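Side-chain contacts in Sys-1 protein (Caenorhabditis elegans, PDB 3C2G), which acts as a beta-catenin-type transcription coregulator in the Wnt asymmetry pathway, binding the TCF factor POP-1 directly and activating or repressing target genes: residues Asp299-Gly304 / Glu334-Asp339; Asp338-Tyr343 / Arg391-Glu396; Gly537-Val542 / Cys573-Glu578. All blocks are in the same frame, centred on the assembly; numbering follows the deposited sequence.

Interaction 1 (Asp299-Gly304 / Glu334-Asp339); sequences DLIRAG and EIHPDD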
ATOM      1  N   ASP A 299     -13.550   1.139   9.225  1.00 33.37           N
ATOM      2  CA  ASP A 299     -12.737   0.064   8.666  1.00 33.39           C
ATOM      3  C   ASP A 299     -12.897   0.060   7.161  1.00 32.09           C
ATOM      4  O   ASP A 299     -11.935  -0.084   6.419  1.00 32.11           O
ATOM      5  CB  ASP A 299     -13.130  -1.300   9.252  1.00 34.34           C
ATOM      6  CG  ASP A 299     -12.607  -1.503  10.677  1.00 39.77           C
ATOM      7  OD1 ASP A 299     -11.563  -0.900  11.030  1.00 44.38           O
ATOM      8  OD2 ASP A 299     -13.234  -2.273  11.444  1.00 42.35           O
ATOM      9  N   LEU A 300     -14.134   0.231   6.727  1.00 31.46           N
ATOM     10  CA  LEU A 300     -14.456   0.265   5.323  1.00 30.90           C
ATOM     11  C   LEU A 300     -13.773   1.483   4.680  1.00 29.95           C
ATOM     12  O   LEU A 300     -13.129   1.356   3.641  1.00 30.25           O
ATOM     13  CB  LEU A 300     -15.985   0.284   5.141  1.00 30.81           C
ATOM     14  CG  LEU A 300     -16.569   0.174   3.735  1.00 31.43           C
ATOM     15  CD1 LEU A 300     -18.064  -0.023   3.805  1.00 32.71           C
ATOM     16  CD2 LEU A 300     -16.281   1.437   2.950  1.00 34.52           C
ATOM     17  N   ILE A 301     -13.885   2.647   5.313  1.00 28.23           N
ATOM     18  CA  ILE A 301     -13.239   3.850   4.795  1.00 27.39           C
ATOM     19  C   ILE A 301     -11.708   3.698   4.740  1.00 26.93           C
ATOM     20  O   ILE A 301     -11.090   4.002   3.713  1.00 26.89           O
ATOM     21  CB  ILE A 301     -13.691   5.136   5.556  1.00 27.41           C
ATOM     22  CG1 ILE A 301     -15.183   5.386   5.298  1.00 26.14           C
ATOM     23  CG2 ILE A 301     -12.848   6.356   5.128  1.00 25.32           C
ATOM     24  CD1 ILE A 301     -15.866   6.239   6.333  1.00 24.06           C
ATOM     25  N   ARG A 302     -11.106   3.215   5.823  1.00 26.34           N
ATOM     26  CA  ARG A 302      -9.661   2.941   5.825  1.00 27.27           C
ATOM     27  C   ARG A 302      -9.225   2.052   4.668  1.00 25.81           C
ATOM     28  O   ARG A 302      -8.183   2.291   4.055  1.00 25.88           O
ATOM     29  CB  ARG A 302      -9.189   2.318   7.146  1.00 27.53           C
ATOM     30  CG  ARG A 302      -8.784   3.323   8.203  1.00 33.08           C
ATOM     31  CD  ARG A 302      -8.010   2.663   9.342  1.00 39.52           C
ATOM     32  NE  ARG A 302      -8.891   1.918  10.237  1.00 45.04           N
ATOM     33  CZ  ARG A 302      -9.596   2.462  11.230  1.00 49.94           C
ATOM     34  NH1 ARG A 302      -9.532   3.768  11.468  1.00 52.08           N
ATOM     35  NH2 ARG A 302     -10.379   1.698  11.992  1.00 53.33           N
ATOM     36  N   ALA A 303     -10.016   1.025   4.376  1.00 24.61           N
ATOM     37  CA  ALA A 303      -9.613   0.041   3.392  1.00 23.88           C
ATOM     38  C   ALA A 303      -9.768   0.561   1.965  1.00 23.37           C
ATOM     39  O   ALA A 303      -8.963   0.243   1.104  1.00 23.64           O
ATOM     40  CB  ALA A 303     -10.366  -1.268   3.586  1.00 23.41           C
ATOM     41  N   GLY A 304     -10.812   1.340   1.727  1.00 23.67           N
ATOM     42  CA  GLY A 304     -11.038   1.984   0.435  1.00 24.42           C
ATOM     43  C   GLY A 304      -9.957   2.992   0.096  1.00 24.98           C
ATOM     44  O   GLY A 304      -9.431   3.002  -1.028  1.00 24.84           O
ATOM     45  N   GLU A 334     -10.565  16.615   4.917  1.00 41.22           N
ATOM     46  CA  GLU A 334     -10.844  17.745   5.792  1.00 43.63           C
ATOM     47  C   GLU A 334     -11.482  17.363   7.141  1.00 43.28           C
ATOM     48  O   GLU A 334     -11.078  17.899   8.176  1.00 42.28           O
ATOM     49  CB  GLU A 334     -11.726  18.759   5.055  1.00 43.68           C
ATOM     50  CG  GLU A 334     -11.859  20.122   5.738  1.00 46.14           C
ATOM     51  CD  GLU A 334     -12.760  21.076   4.962  1.00 47.12           C
ATOM     52  OE1 GLU A 334     -13.620  20.601   4.181  1.00 52.94           O
ATOM     53  OE2 GLU A 334     -12.614  22.305   5.134  1.00 51.87           O
ATOM     54  N   ILE A 335     -12.460  16.446   7.134  1.00 43.68           N
ATOM     55  CA  ILE A 335     -13.199  16.127   8.371  1.00 44.48           C
ATOM     56  C   ILE A 335     -12.887  14.784   9.047  1.00 45.07           C
ATOM     57  O   ILE A 335     -13.146  14.627  10.242  1.00 45.52           O
ATOM     58  CB  ILE A 335     -14.764  16.327   8.249  1.00 44.72           C
ATOM     59  CG1 ILE A 335     -15.514  15.011   7.958  1.00 45.91           C
ATOM     60  CG2 ILE A 335     -15.132  17.495   7.307  1.00 44.26           C
ATOM     61  CD1 ILE A 335     -15.609  14.592   6.497  1.00 46.71           C
ATOM     62  N   HIS A 336     -12.335  13.820   8.311  1.00 45.39           N
ATOM     63  CA  HIS A 336     -12.112  12.496   8.898  1.00 45.44           C
ATOM     64  C   HIS A 336     -11.002  12.497   9.933  1.00 46.06           C
ATOM     65  O   HIS A 336      -9.867  12.833   9.623  1.00 46.43           O
ATOM     66  CB  HIS A 336     -11.849  11.420   7.855  1.00 44.98           C
ATOM     67  CG  HIS A 336     -12.086  10.039   8.372  1.00 44.45           C
ATOM     68  ND1 HIS A 336     -13.273   9.366   8.172  1.00 43.75           N
ATOM     69  CD2 HIS A 336     -11.315   9.224   9.127  1.00 44.52           C
ATOM     70  CE1 HIS A 336     -13.212   8.187   8.760  1.00 43.94           C
ATOM     71  NE2 HIS A 336     -12.032   8.073   9.340  1.00 46.13           N
ATOM     72  N   PRO A 337     -11.332  12.105  11.171  1.00 46.77           N
ATOM     73  CA  PRO A 337     -10.396  12.301  12.276  1.00 47.02           C
ATOM     74  C   PRO A 337      -9.212  11.330  12.371  1.00 47.69           C
ATOM     75  O   PRO A 337      -8.333  11.531  13.224  1.00 48.99           O
ATOM     76  CB  PRO A 337     -11.288  12.180  13.514  1.00 47.03           C
ATOM     77  CG  PRO A 337     -12.432  11.318  13.091  1.00 47.01           C
ATOM     78  CD  PRO A 337     -12.600  11.480  11.605  1.00 46.48           C
ATOM     79  N   ASP A 338      -9.136  10.306  11.523  1.00 47.02           N
ATOM     80  CA  ASP A 338      -8.009   9.385  11.688  1.00 46.11           C
ATOM     81  C   ASP A 338      -6.856   9.488  10.684  1.00 45.20           C
ATOM     82  O   ASP A 338      -7.051   9.612   9.462  1.00 44.53           O
ATOM     83  CB  ASP A 338      -8.473   7.959  12.053  1.00 47.28           C
ATOM     84  CG  ASP A 338      -8.132   6.927  11.026  1.00 47.50           C
ATOM     85  OD1 ASP A 338      -8.895   6.764  10.060  1.00 50.30           O
ATOM     86  OD2 ASP A 338      -7.122   6.230  11.221  1.00 50.40           O
ATOM     87  N   ASP A 339      -5.647   9.461  11.236  1.00 43.87           N
ATOM     88  CA  ASP A 339      -4.424   9.727  10.487  1.00 42.20           C
ATOM     89  C   ASP A 339      -4.174   8.805   9.306  1.00 40.63           C
ATOM     90  O   ASP A 339      -3.553   9.226   8.329  1.00 40.68           O
ATOM     91  CB  ASP A 339      -3.214   9.738  11.418  1.00 42.30           C
ATOM     92  CG  ASP A 339      -3.172  10.977  12.307  1.00 45.18           C
ATOM     93  OD1 ASP A 339      -3.807  12.007  11.966  1.00 44.20           O
ATOM     94  OD2 ASP A 339      -2.492  10.920  13.356  1.00 49.23           O
TER
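Arg302 and Asp338 carry the ionic part of this contact. Arg302 lies on helix 298-311. Asp338 lies in the short loop between helices 325-335 and 339-352. NH1 of Arg302 sits 3.4 Å from OD1 of Asp338 and 3.5 Å from OD2 of Asp338, so it faces both carboxylate oxygens almost equally. The carboxylate carbon meets the edge of the guanidinium in its plane, but the two flat groups stand 89° apart. The pair is a long salt bridge without a hydrogen bond. A bend in the arginine chain (chi3 -76°) turns the guanidinium along its own helix. There NH2 of Arg302 donates to OD1 of Asp299 at 3.0 Å, with an N-H...O angle of 147°. The donor reaches that oxygen from the anti side, out of the carboxylate plane. Asp299, Arg302 and Asp338 thus form one salt-bridge network.

The apolar part is Ile301 against His336. CG2 and CD1 of Ile301 each lie 4.1 Å from CE1 of His336. CG2 approaches the ring obliquely. CG of His336 is anti to the backbone N, which sends the ring across to helix 298-311. Pro337 CD lies over one face of the same ring, 3.5 Å above its plane. Both Ile301 and His336 are buried, and Val341 of helix 339-352 packs on both.

The contact joins helix 298-311 to the turn between two later helices of the armadillo domain. Asp338 occupies the N-cap position of helix 339-352, and its OD2 bonds weakly to Glu340 N. Arg302 is paired with two acids, so its charge is probably divided between them. The closer, hydrogen-bonded partner is the one on its own helix. The tie to the cap residue is probably mainly electrostatic.

Interaction 2 (Asp338-Tyr343 / Arg391-Glu396); sequences DDEVIY and RNRVCE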
ATOM      1  N   ASP A 338      -9.136  10.306  11.523  1.00 47.02           N
ATOM      2  CA  ASP A 338      -8.009   9.385  11.688  1.00 46.11           C
ATOM      3  C   ASP A 338      -6.856   9.488  10.684  1.00 45.20           C
ATOM      4  O   ASP A 338      -7.051   9.612   9.462  1.00 44.53           O
ATOM      5  CB  ASP A 338      -8.473   7.959  12.053  1.00 47.28           C
ATOM      6  CG  ASP A 338      -8.132   6.927  11.026  1.00 47.50           C
ATOM      7  OD1 ASP A 338      -8.895   6.764  10.060  1.00 50.30           O
ATOM      8  OD2 ASP A 338      -7.122   6.230  11.221  1.00 50.40           O
ATOM      9  N   ASP A 339      -5.647   9.461  11.236  1.00 43.87           N
ATOM     10  CA  ASP A 339      -4.424   9.727  10.487  1.00 42.20           C
ATOM     11  C   ASP A 339      -4.174   8.805   9.306  1.00 40.63           C
ATOM     12  O   ASP A 339      -3.553   9.226   8.329  1.00 40.68           O
ATOM     13  CB  ASP A 339      -3.214   9.738  11.418  1.00 42.30           C
ATOM     14  CG  ASP A 339      -3.172  10.977  12.307  1.00 45.18           C
ATOM     15  OD1 ASP A 339      -3.807  12.007  11.966  1.00 44.20           O
ATOM     16  OD2 ASP A 339      -2.492  10.920  13.356  1.00 49.23           O
ATOM     17  N   GLU A 340      -4.651   7.564   9.377  1.00 38.25           N
ATOM     18  CA  GLU A 340      -4.460   6.636   8.268  1.00 36.73           C
ATOM     19  C   GLU A 340      -5.223   7.125   7.053  1.00 33.98           C
ATOM     20  O   GLU A 340      -4.747   7.022   5.930  1.00 33.89           O
ATOM     21  CB  GLU A 340      -4.916   5.218   8.634  1.00 38.12           C
ATOM     22  CG  GLU A 340      -3.969   4.469   9.565  1.00 44.26           C
ATOM     23  CD  GLU A 340      -2.567   4.284   8.986  1.00 51.61           C
ATOM     24  OE1 GLU A 340      -2.446   4.030   7.758  1.00 53.57           O
ATOM     25  OE2 GLU A 340      -1.585   4.391   9.767  1.00 54.67           O
ATOM     26  N   VAL A 341      -6.413   7.656   7.289  1.00 31.23           N
ATOM     27  CA  VAL A 341      -7.226   8.185   6.218  1.00 29.98           C
ATOM     28  C   VAL A 341      -6.576   9.456   5.652  1.00 30.02           C
ATOM     29  O   VAL A 341      -6.510   9.621   4.439  1.00 29.96           O
ATOM     30  CB  VAL A 341      -8.693   8.413   6.686  1.00 29.92           C
ATOM     31  CG1 VAL A 341      -9.500   9.091   5.624  1.00 27.83           C
ATOM     32  CG2 VAL A 341      -9.346   7.083   7.020  1.00 30.41           C
ATOM     33  N   ILE A 342      -6.064  10.326   6.529  1.00 29.46           N
ATOM     34  CA  ILE A 342      -5.385  11.543   6.100  1.00 29.22           C
ATOM     35  C   ILE A 342      -4.164  11.171   5.277  1.00 29.07           C
ATOM     36  O   ILE A 342      -3.883  11.784   4.240  1.00 29.62           O
ATOM     37  CB  ILE A 342      -4.929  12.436   7.288  1.00 29.64           C
ATOM     38  CG1 ILE A 342      -6.096  12.806   8.222  1.00 30.04           C
ATOM     39  CG2 ILE A 342      -4.229  13.680   6.790  1.00 28.37           C
ATOM     40  CD1 ILE A 342      -7.329  13.299   7.534  1.00 29.37           C
ATOM     41  N   TYR A 343      -3.452  10.155   5.740  1.00 27.64           N
ATOM     42  CA  TYR A 343      -2.261   9.695   5.063  1.00 27.36           C
ATOM     43  C   TYR A 343      -2.585   9.221   3.664  1.00 27.53           C
ATOM     44  O   TYR A 343      -1.926   9.640   2.716  1.00 28.40           O
ATOM     45  CB  TYR A 343      -1.595   8.579   5.846  1.00 27.05           C
ATOM     46  CG  TYR A 343      -0.513   7.874   5.075  1.00 28.60           C
ATOM     47  CD1 TYR A 343       0.708   8.526   4.795  1.00 27.26           C
ATOM     48  CD2 TYR A 343      -0.686   6.550   4.636  1.00 26.42           C
ATOM     49  CE1 TYR A 343       1.718   7.881   4.091  1.00 28.11           C
ATOM     50  CE2 TYR A 343       0.326   5.887   3.929  1.00 26.17           C
ATOM     51  CZ  TYR A 343       1.524   6.555   3.654  1.00 28.70           C
ATOM     52  OH  TYR A 343       2.537   5.914   2.955  1.00 28.35           O
ATOM     53  N   ARG A 391       4.611   9.233  15.003  1.00 46.47           N
ATOM     54  CA  ARG A 391       5.542  10.269  14.552  1.00 44.93           C
ATOM     55  C   ARG A 391       5.936  10.066  13.090  1.00 43.24           C
ATOM     56  O   ARG A 391       5.991  11.021  12.322  1.00 41.74           O
ATOM     57  CB  ARG A 391       6.788  10.318  15.434  1.00 44.58           C
ATOM     58  CG  ARG A 391       7.707  11.505  15.165  1.00 46.36           C
ATOM     59  CD  ARG A 391       8.802  11.647  16.218  1.00 47.28           C
ATOM     60  NE  ARG A 391       9.725  10.509  16.199  1.00 54.44           N
ATOM     61  CZ  ARG A 391       9.798   9.571  17.142  1.00 55.48           C
ATOM     62  NH1 ARG A 391       9.013   9.623  18.215  1.00 55.84           N
ATOM     63  NH2 ARG A 391      10.666   8.577  17.012  1.00 56.70           N
ATOM     64  N   ASN A 392       6.192   8.825  12.695  1.00 42.08           N
ATOM     65  CA  ASN A 392       6.474   8.576  11.291  1.00 41.69           C
ATOM     66  C   ASN A 392       5.271   8.882  10.379  1.00 41.09           C
ATOM     67  O   ASN A 392       5.444   9.332   9.250  1.00 40.93           O
ATOM     68  CB  ASN A 392       7.007   7.164  11.056  1.00 41.03           C
ATOM     69  CG  ASN A 392       7.719   7.028   9.712  1.00 41.85           C
ATOM     70  OD1 ASN A 392       8.812   7.558   9.515  1.00 41.95           O
ATOM     71  ND2 ASN A 392       7.094   6.329   8.783  1.00 43.29           N
ATOM     72  N   ARG A 393       4.060   8.662  10.881  1.00 40.55           N
ATOM     73  CA  ARG A 393       2.852   8.907  10.094  1.00 40.54           C
ATOM     74  C   ARG A 393       2.655  10.403   9.812  1.00 39.39           C
ATOM     75  O   ARG A 393       2.412  10.803   8.670  1.00 38.81           O
ATOM     76  CB  ARG A 393       1.610   8.311  10.778  1.00 40.93           C
ATOM     77  CG  ARG A 393       0.618   7.655   9.824  1.00 43.63           C
ATOM     78  CD  ARG A 393       1.329   6.538   9.055  1.00 50.66           C
ATOM     79  NE  ARG A 393       0.453   5.670   8.258  1.00 53.16           N
ATOM     80  CZ  ARG A 393       0.898   4.718   7.437  1.00 54.67           C
ATOM     81  NH1 ARG A 393       2.205   4.501   7.285  1.00 52.52           N
ATOM     82  NH2 ARG A 393       0.033   3.986   6.751  1.00 56.92           N
ATOM     83  N   VAL A 394       2.764  11.210  10.861  1.00 38.46           N
ATOM     84  CA  VAL A 394       2.623  12.650  10.761  1.00 38.58           C
ATOM     85  C   VAL A 394       3.662  13.177   9.774  1.00 38.97           C
ATOM     86  O   VAL A 394       3.399  14.074   8.977  1.00 39.44           O
ATOM     87  CB  VAL A 394       2.803  13.310  12.142  1.00 38.44           C
ATOM     88  CG1 VAL A 394       2.883  14.837  12.019  1.00 37.46           C
ATOM     89  CG2 VAL A 394       1.659  12.908  13.067  1.00 37.09           C
ATOM     90  N   CYS A 395       4.830  12.566   9.827  1.00 38.63           N
ATOM     91  CA  CYS A 395       5.950  12.928   9.019  1.00 37.71           C
ATOM     92  C   CYS A 395       5.660  12.666   7.537  1.00 36.26           C
ATOM     93  O   CYS A 395       5.869  13.539   6.704  1.00 36.69           O
ATOM     94  CB  CYS A 395       7.150  12.129   9.511  1.00 38.47           C
ATOM     95  SG  CYS A 395       8.678  12.451   8.686  1.00 42.07           S
ATOM     96  N   GLU A 396       5.166  11.475   7.226  1.00 34.54           N
ATOM     97  CA  GLU A 396       4.714  11.123   5.883  1.00 32.49           C
ATOM     98  C   GLU A 396       3.503  11.952   5.420  1.00 30.71           C
ATOM     99  O   GLU A 396       3.344  12.223   4.228  1.00 30.27           O
ATOM    100  CB  GLU A 396       4.382   9.630   5.836  1.00 33.39           C
ATOM    101  CG  GLU A 396       5.607   8.684   5.881  1.00 34.60           C
ATOM    102  CD  GLU A 396       5.237   7.242   6.246  0.50 33.74           C
ATOM    103  OE1 GLU A 396       4.287   7.039   7.039  0.50 34.65           O
ATOM    104  OE2 GLU A 396       5.908   6.309   5.753  0.50 34.78           O
TER
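The guanidinium of Arg393 lies over one face of the Tyr343 ring. CZ of Arg393 is 4.0 Å from the ring centroid, in a cation-pi contact. The two planes are 31° apart, so the stack is tilted. The guanidinium is also offset toward the rim of the ring: NH2 of Arg393 comes 3.4 Å from CD2 of Tyr343. The arginine chain bends at chi2 (58°) and then runs out extended, crossing the tyrosine at about a right angle.

Glu340 meets the edge of the same guanidinium. NH2 of Arg393 donates to OE1 of Glu340 at 2.7 Å, on the syn lone pair of that oxygen. NE of Arg393 lies 2.8 Å from the other oxygen, OE2 of Glu340. The carboxylate thus sits alongside the NE and NH2 edge, although the groups are not coplanar. Glu340 reaches this place by a bend at chi2.

These side chains span helices 339-352 and 388-409, whose local segments run in the same direction, with axes 9.8 Å apart and a crossing angle of 30°. This agrees with the stacked helices of an armadillo superhelix, which present side chains along a binding groove. Tyr343 also packs on an aromatic side chain of the bound peptide, which places this surface contact at the peptide-binding face.

Glu396 approaches Tyr343 obliquely, with its CB 3.6 Å from CE1 of the ring. Its chain runs out extended beside the arginine, a partner on the same helix. OE1 of Glu396 accepts a weak hydrogen bond, part of a salt bridge, from NH1 of Arg393 at 3.3 Å. Glu340, Arg393 and Glu396 make a charged network, with acids at different guanidinium nitrogens. Ile397 and Asn400 continue the packing against Tyr343 along helix 388-409.

Interaction 3 (Gly537-Val542 / Cys573-Glu578); sequences GAEKEV and CDKILE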
ATOM      1  N   GLY A 537      16.876  39.565  -1.317  1.00 50.41           N
ATOM      2  CA  GLY A 537      17.937  40.570  -1.296  1.00 50.20           C
ATOM      3  C   GLY A 537      18.790  40.489  -0.047  1.00 50.02           C
ATOM      4  O   GLY A 537      19.034  41.497   0.609  1.00 50.63           O
ATOM      5  N   ALA A 538      19.241  39.279   0.281  1.00 49.68           N
ATOM      6  CA  ALA A 538      19.896  39.016   1.562  1.00 48.38           C
ATOM      7  C   ALA A 538      21.254  38.343   1.409  1.00 47.61           C
ATOM      8  O   ALA A 538      21.656  37.537   2.250  1.00 47.88           O
ATOM      9  CB  ALA A 538      18.982  38.186   2.450  1.00 47.97           C
ATOM     10  N   GLU A 539      21.960  38.680   0.339  1.00 46.95           N
ATOM     11  CA  GLU A 539      23.272  38.108   0.089  1.00 47.24           C
ATOM     12  C   GLU A 539      24.198  38.181   1.312  1.00 47.32           C
ATOM     13  O   GLU A 539      24.778  37.170   1.703  1.00 47.90           O
ATOM     14  CB  GLU A 539      23.910  38.754  -1.136  1.00 47.36           C
ATOM     15  CG  GLU A 539      24.785  37.813  -1.914  1.00 48.76           C
ATOM     16  CD  GLU A 539      25.175  38.367  -3.264  1.00 50.65           C
ATOM     17  OE1 GLU A 539      24.348  38.320  -4.196  1.00 51.18           O
ATOM     18  OE2 GLU A 539      26.323  38.837  -3.399  1.00 54.54           O
ATOM     19  N   LYS A 540      24.309  39.359   1.930  1.00 47.22           N
ATOM     20  CA  LYS A 540      25.094  39.529   3.165  1.00 46.70           C
ATOM     21  C   LYS A 540      24.645  38.586   4.264  1.00 45.49           C
ATOM     22  O   LYS A 540      25.444  37.838   4.808  1.00 45.19           O
ATOM     23  CB  LYS A 540      24.982  40.963   3.695  1.00 47.16           C
ATOM     24  CG  LYS A 540      26.011  41.927   3.170  1.00 51.33           C
ATOM     25  CD  LYS A 540      27.214  42.043   4.099  1.00 56.71           C
ATOM     26  CE  LYS A 540      28.260  43.013   3.529  1.00 58.22           C
ATOM     27  NZ  LYS A 540      29.438  43.164   4.436  1.00 60.49           N
ATOM     28  N   GLU A 541      23.358  38.657   4.587  1.00 44.83           N
ATOM     29  CA  GLU A 541      22.758  37.931   5.694  1.00 45.14           C
ATOM     30  C   GLU A 541      22.954  36.417   5.558  1.00 42.84           C
ATOM     31  O   GLU A 541      23.338  35.755   6.521  1.00 41.70           O
ATOM     32  CB  GLU A 541      21.260  38.296   5.806  1.00 45.57           C
ATOM     33  CG  GLU A 541      20.590  37.975   7.159  1.00 47.99           C
ATOM     34  CD  GLU A 541      19.078  38.306   7.222  1.00 49.36           C
ATOM     35  OE1 GLU A 541      18.474  38.121   8.308  1.00 54.71           O
ATOM     36  OE2 GLU A 541      18.487  38.751   6.203  1.00 54.35           O
ATOM     37  N   VAL A 542      22.709  35.880   4.364  1.00 41.19           N
ATOM     38  CA  VAL A 542      22.871  34.447   4.135  1.00 40.89           C
ATOM     39  C   VAL A 542      24.312  34.006   4.364  1.00 41.10           C
ATOM     40  O   VAL A 542      24.565  33.008   5.047  1.00 41.24           O
ATOM     41  CB  VAL A 542      22.395  34.009   2.718  1.00 40.80           C
ATOM     42  CG1 VAL A 542      22.865  32.611   2.405  1.00 39.18           C
ATOM     43  CG2 VAL A 542      20.890  34.068   2.620  1.00 39.31           C
ATOM     44  N   CYS A 573      29.822  29.799  -3.216  1.00 37.35           N
ATOM     45  CA  CYS A 573      31.109  29.979  -2.567  1.00 38.72           C
ATOM     46  C   CYS A 573      31.647  31.383  -2.815  1.00 38.88           C
ATOM     47  O   CYS A 573      32.072  32.059  -1.879  1.00 39.18           O
ATOM     48  CB  CYS A 573      32.110  28.935  -3.049  1.00 38.66           C
ATOM     49  SG  CYS A 573      31.884  27.326  -2.297  1.00 43.71           S
ATOM     50  N   ASP A 574      31.591  31.817  -4.069  1.00 39.41           N
ATOM     51  CA  ASP A 574      32.074  33.125  -4.448  1.00 40.74           C
ATOM     52  C   ASP A 574      31.301  34.228  -3.743  1.00 40.61           C
ATOM     53  O   ASP A 574      31.892  35.200  -3.278  1.00 41.52           O
ATOM     54  CB  ASP A 574      32.009  33.313  -5.963  1.00 41.85           C
ATOM     55  CG  ASP A 574      32.754  34.551  -6.424  1.00 44.60           C
ATOM     56  OD1 ASP A 574      34.007  34.563  -6.338  1.00 46.68           O
ATOM     57  OD2 ASP A 574      32.083  35.517  -6.856  1.00 47.72           O
ATOM     58  N   LYS A 575      29.987  34.070  -3.649  1.00 40.22           N
ATOM     59  CA  LYS A 575      29.152  35.044  -2.955  1.00 40.08           C
ATOM     60  C   LYS A 575      29.382  35.058  -1.441  1.00 40.20           C
ATOM     61  O   LYS A 575      29.266  36.113  -0.803  1.00 40.41           O
ATOM     62  CB  LYS A 575      27.677  34.812  -3.278  1.00 40.34           C
ATOM     63  CG  LYS A 575      27.286  35.246  -4.678  1.00 40.67           C
ATOM     64  CD  LYS A 575      25.840  34.920  -4.967  1.00 42.65           C
ATOM     65  CE  LYS A 575      25.433  35.343  -6.376  1.00 43.17           C
ATOM     66  NZ  LYS A 575      25.483  36.823  -6.555  1.00 45.05           N
ATOM     67  N   ILE A 576      29.711  33.904  -0.862  1.00 39.54           N
ATOM     68  CA  ILE A 576      30.049  33.868   0.564  1.00 39.21           C
ATOM     69  C   ILE A 576      31.353  34.642   0.833  1.00 39.54           C
ATOM     70  O   ILE A 576      31.459  35.373   1.822  1.00 38.37           O
ATOM     71  CB  ILE A 576      30.137  32.417   1.134  1.00 38.58           C
ATOM     72  CG1 ILE A 576      28.760  31.760   1.187  1.00 36.43           C
ATOM     73  CG2 ILE A 576      30.729  32.415   2.540  1.00 37.19           C
ATOM     74  CD1 ILE A 576      28.821  30.254   1.258  1.00 31.27           C
ATOM     75  N   LEU A 577      32.328  34.491  -0.060  1.00 40.29           N
ATOM     76  CA  LEU A 577      33.636  35.108   0.134  1.00 41.51           C
ATOM     77  C   LEU A 577      33.635  36.601  -0.167  1.00 43.28           C
ATOM     78  O   LEU A 577      34.465  37.335   0.364  1.00 44.06           O
ATOM     79  CB  LEU A 577      34.713  34.379  -0.663  1.00 40.85           C
ATOM     80  CG  LEU A 577      34.903  32.923  -0.237  1.00 40.16           C
ATOM     81  CD1 LEU A 577      35.952  32.224  -1.073  1.00 38.56           C
ATOM     82  CD2 LEU A 577      35.256  32.834   1.244  1.00 40.17           C
ATOM     83  N   GLU A 578      32.694  37.049  -0.998  1.00 44.56           N
ATOM     84  CA  GLU A 578      32.494  38.474  -1.240  1.00 46.11           C
ATOM     85  C   GLU A 578      32.099  39.192   0.048  1.00 44.63           C
ATOM     86  O   GLU A 578      32.455  40.351   0.240  1.00 45.10           O
ATOM     87  CB  GLU A 578      31.437  38.705  -2.327  1.00 46.19           C
ATOM     88  CG  GLU A 578      31.335  40.143  -2.864  1.00 48.36           C
ATOM     89  CD  GLU A 578      30.359  40.267  -4.058  1.00 50.71           C
ATOM     90  OE1 GLU A 578      30.428  39.420  -4.997  1.00 53.85           O
ATOM     91  OE2 GLU A 578      29.525  41.220  -4.063  1.00 55.96           O
TER
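Glu539 and Lys575 form a salt bridge across this surface contact. NZ of Lys575 donates to OE1 of Glu539 at 3.0 Å. The ammonium comes from above the carboxylate, 51° out of its plane. The other oxygen, OE2 of Glu539, is farther from NZ of Lys575, at 3.8 Å, so the grip is one-sided. The two side chains cross at about a right angle. The methylenes of the lysine pass beside the carboxylate as well, with CD of Lys575 3.8 Å from OE1 of Glu539.

A bend at the end of the lysine (chi4 -65°) turns NZ to this oxygen after an otherwise extended chain. Glu539 is extended beyond CG and reaches across from the first turn of its helix.

Glu578 sits one turn after Lys575. Its OE2 comes within 4.0 Å of OE2 of Glu539. These like charges would be expected to repel, and Lys575 probably offsets part of this. Arg615 makes a salt bridge with Asp574 and a long, weak ion pair with OE1 of Glu578.

Further out, Met533 and His579 pack on the Glu539 side chain. Ala538 is the N-cap residue of helix 539-544.

The salt bridge joins the start of the short helix 539-544 to helix 563-579, near the C-terminal end of the armadillo domain. Val542 packs on helix 515-535, while Ile576 and Leu577 pack against helix 583-586.

In the fold
Interactions 1 and 2 are neighbours, with centres 11 Å apart. They share Asp338 and Asp339, and they touch where Val341 CG2 lies 3.6 Å from His336 CD2. Together they lead from helix 298-311, through the loop that starts helix 339-352, to helix 388-409. Interaction 2 includes the residue that meets the bound peptide, Tyr343, and interaction 1 adjoins it on the N-terminal side. Interaction 3 is separate. Its centre is 39 Å from that of interaction 2 and 48 Å from that of interaction 1, and its nearest atoms to interaction 2 are about 25 Å away. It follows both in the chain, toward the C-terminal end of the elongated domain.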